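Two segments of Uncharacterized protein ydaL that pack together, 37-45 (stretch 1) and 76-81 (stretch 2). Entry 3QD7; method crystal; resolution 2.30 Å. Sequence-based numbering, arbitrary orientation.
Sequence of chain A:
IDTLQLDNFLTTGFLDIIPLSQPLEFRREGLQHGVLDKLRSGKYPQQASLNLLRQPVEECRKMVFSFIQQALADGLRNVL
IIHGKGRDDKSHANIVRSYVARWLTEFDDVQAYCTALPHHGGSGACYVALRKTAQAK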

# COMPACT_ATOMS: atom_id res chain seq x y z
N ASP A 37 8.85 -5.31 12.81
CA ASP A 37 10.14 -4.63 12.71
C ASP A 37 10.61 -4.57 11.27
O ASP A 37 11.37 -3.68 10.88
N LYS A 38 10.16 -5.54 10.47
CA LYS A 38 10.34 -5.53 9.02
C LYS A 38 9.81 -4.24 8.41
O LYS A 38 10.36 -3.76 7.42
N LEU A 39 8.75 -3.69 8.99
CA LEU A 39 8.14 -2.47 8.49
C LEU A 39 8.99 -1.26 8.80
O LEU A 39 9.14 -0.38 7.95
N ARG A 40 9.54 -1.23 10.02
CA ARG A 40 10.27 -0.08 10.55
C ARG A 40 11.70 -0.01 10.00
O ARG A 40 12.10 1.01 9.42
N SER A 41 12.42 -1.12 10.17
CA SER A 41 13.85 -1.25 9.90
C SER A 41 14.10 -1.97 8.56
O SER A 41 15.21 -2.46 8.30
N GLY A 42 13.08 -2.02 7.71
CA GLY A 42 13.22 -2.55 6.36
C GLY A 42 14.03 -1.64 5.44
O GLY A 42 14.24 -0.46 5.72
N LYS A 43 14.50 -2.22 4.35
CA LYS A 43 15.26 -1.50 3.35
C LYS A 43 14.27 -1.13 2.24
O LYS A 43 13.57 -2.00 1.74
N TYR A 44 14.21 0.15 1.88
CA TYR A 44 13.30 0.56 0.79
C TYR A 44 13.99 1.23 -0.39
O TYR A 44 13.85 2.44 -0.57
N PRO A 45 14.72 0.45 -1.21
CA PRO A 45 15.34 1.01 -2.40
C PRO A 45 14.29 1.48 -3.42
O PRO A 45 13.09 1.21 -3.26
N LEU A 76 10.47 -9.63 -2.94
CA LEU A 76 10.53 -8.43 -2.06
C LEU A 76 9.73 -8.67 -0.80
O LEU A 76 8.60 -9.15 -0.86
N ARG A 77 10.31 -8.34 0.34
CA ARG A 77 9.70 -8.59 1.64
C ARG A 77 9.00 -7.35 2.18
O ARG A 77 8.17 -7.43 3.07
N ASN A 78 9.35 -6.20 1.62
CA ASN A 78 8.66 -4.96 1.95
C ASN A 78 8.72 -3.97 0.82
O ASN A 78 9.69 -3.92 0.07
N VAL A 79 7.65 -3.20 0.68
CA VAL A 79 7.55 -2.21 -0.37
C VAL A 79 6.97 -0.95 0.20
O VAL A 79 6.35 -0.96 1.28
N LEU A 80 7.21 0.14 -0.52
CA LEU A 80 6.72 1.46 -0.19
C LEU A 80 5.68 1.90 -1.21
O LEU A 80 5.94 1.89 -2.41
N ILE A 81 4.51 2.32 -0.74
CA ILE A 81 3.56 2.92 -1.67
C ILE A 81 3.34 4.39 -1.37
O ILE A 81 2.97 4.75 -0.25

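Stretch 1 begins as a helix, leaves helical geometry at Ser41 and runs on as loop to Pro45. Stretch 2 enters as loop and becomes a strand at Asn78. The two segments bury 363 Å² between them, both sides summed. Lys38 and Tyr44 from stretch 1, and Asn78 and Leu80 from stretch 2, have CA-to-CB bonds that point toward the other segment. Asn78 and Tyr44 have the most area covered.

A direct hydrogen bond joins Lys38 to the backbone of stretch 2. Lys38 is t at chi1, t at chi2, p at chi3 and t at chi4. This conformation carries its amine to the backbone of stretch 2, where NZ of Lys38 donates to O of Arg77 at 3.1 Å. The amine is also hydrogen-bonded elsewhere in the structure. Two like charges also lie fairly close here, with NZ of Lys38 4.5 Å from NE of Arg77. Arg77 sets off sideways with chi1 m, and CD of Lys38 lies over one face of its guanidinium.

Asn78 is the polar centre of the contact. Its chi1 is p, at 38°, and its amide reaches into the turn after the helix. ND2 of Asn78 comes within 2.9 Å of O of Lys43; the geometry leaves open whether this is a hydrogen bond. OD1 of Asn78 lies 3.6 Å from CG of Lys38 and accepts from water 1 at 3.2 Å. The same water accepts a weak hydrogen bond from N of Lys43 at 3.3 Å, so it bridges the two segments. Gly42 faces this amide without a side chain, its CA 4.1 Å from ND2 of Asn78. A CB here would sit tight against ND2 and clash with O of Lys38.

Tyr44 supplies the aromatic part of the packing. Its chi1 is m and its chi2 is -95°. The ring runs back toward the helix, and OH of Tyr44 donates to O of Leu39 at 3.0 Å, tying the loop to the helix. ND2 of Asn78 lies over one ring face. The ring edge meets the strand backbone, with CE1 of Tyr44 3.3 Å from O of Val79 and CD1 of Tyr44 3.8 Å from N of Leu80. OH of Tyr44 is also 3.7 Å from CB of Asn78.

The apolar side-chain contact is small. Leu80, with chi1 t and chi2 p, places CB 3.9 Å from CD1 of Tyr44. Val79, chi1 m, points away; its carbonyl oxygen is the part that comes close to the ring.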

# COMPACT_ATOMS: atom_id res chain seq x y z
CB ASP A 37 11.20 -5.33 13.57
CG ASP A 37 11.63 -4.49 14.76
OD1 ASP A 37 10.79 -3.77 15.35
OD2 ASP A 37 12.83 -4.54 15.11
CB LYS A 38 9.64 -6.76 8.42
CG LYS A 38 10.15 -7.20 7.07
CD LYS A 38 9.59 -8.56 6.71
CE LYS A 38 8.20 -8.46 6.15
NZ LYS A 38 7.84 -9.59 5.25
CB LEU A 39 6.75 -2.24 9.10
CG LEU A 39 5.56 -3.11 8.69
CD1 LEU A 39 4.29 -2.74 9.46
CD2 LEU A 39 5.31 -2.97 7.21
CB ARG A 40 10.34 -0.18 12.09
CG ARG A 40 10.19 1.15 12.81
CD ARG A 40 10.85 1.12 14.20
NE ARG A 40 11.02 2.49 14.70
CZ ARG A 40 12.13 3.22 14.56
NH1 ARG A 40 13.20 2.73 13.93
NH2 ARG A 40 12.17 4.46 15.05
CB SER A 41 14.50 -2.00 11.08
OG SER A 41 15.72 -2.65 10.73
CB LYS A 43 16.33 -2.44 2.80
CG LYS A 43 17.61 -1.77 2.36
CD LYS A 43 18.48 -2.75 1.57
CE LYS A 43 19.42 -1.98 0.63
NZ LYS A 43 19.63 -2.75 -0.64
CB TYR A 44 12.17 1.44 1.30
CG TYR A 44 11.28 0.74 2.29
CD1 TYR A 44 10.10 0.10 1.89
CD2 TYR A 44 11.63 0.71 3.65
CE1 TYR A 44 9.28 -0.52 2.82
CE2 TYR A 44 10.83 0.08 4.57
CZ TYR A 44 9.67 -0.53 4.15
OH TYR A 44 8.91 -1.14 5.09
CB PRO A 45 16.15 -0.18 -2.95
CG PRO A 45 15.43 -1.39 -2.48
CD PRO A 45 14.85 -1.02 -1.14
CB LEU A 76 10.02 -7.18 -2.78
CG LEU A 76 10.98 -6.39 -3.69
CD1 LEU A 76 11.57 -7.25 -4.77
CD2 LEU A 76 10.28 -5.21 -4.32
CB ARG A 77 10.74 -9.11 2.61
CG ARG A 77 11.27 -10.48 2.20
CD ARG A 77 12.42 -10.91 3.08
NE ARG A 77 11.94 -11.30 4.39
CZ ARG A 77 12.70 -11.31 5.48
NH1 ARG A 77 12.19 -11.71 6.64
NH2 ARG A 77 13.97 -10.92 5.42
CB ASN A 78 9.15 -4.34 3.25
CG ASN A 78 10.63 -4.50 3.44
OD1 ASN A 78 11.09 -5.40 4.15
ND2 ASN A 78 11.41 -3.62 2.79
CB VAL A 79 6.76 -2.72 -1.59
CG1 VAL A 79 7.47 -3.89 -2.21
CG2 VAL A 79 5.30 -3.12 -1.20
CB LEU A 80 7.88 2.47 -0.20
CG LEU A 80 7.55 3.93 0.11
CD1 LEU A 80 7.06 4.05 1.55
CD2 LEU A 80 8.80 4.75 -0.08
CB ILE A 81 2.22 2.15 -1.71
CG1 ILE A 81 2.42 0.65 -1.98
CG2 ILE A 81 1.28 2.79 -2.76
CD1 ILE A 81 1.13 -0.13 -1.86
O HOH W 1 14.32 -5.52 3.93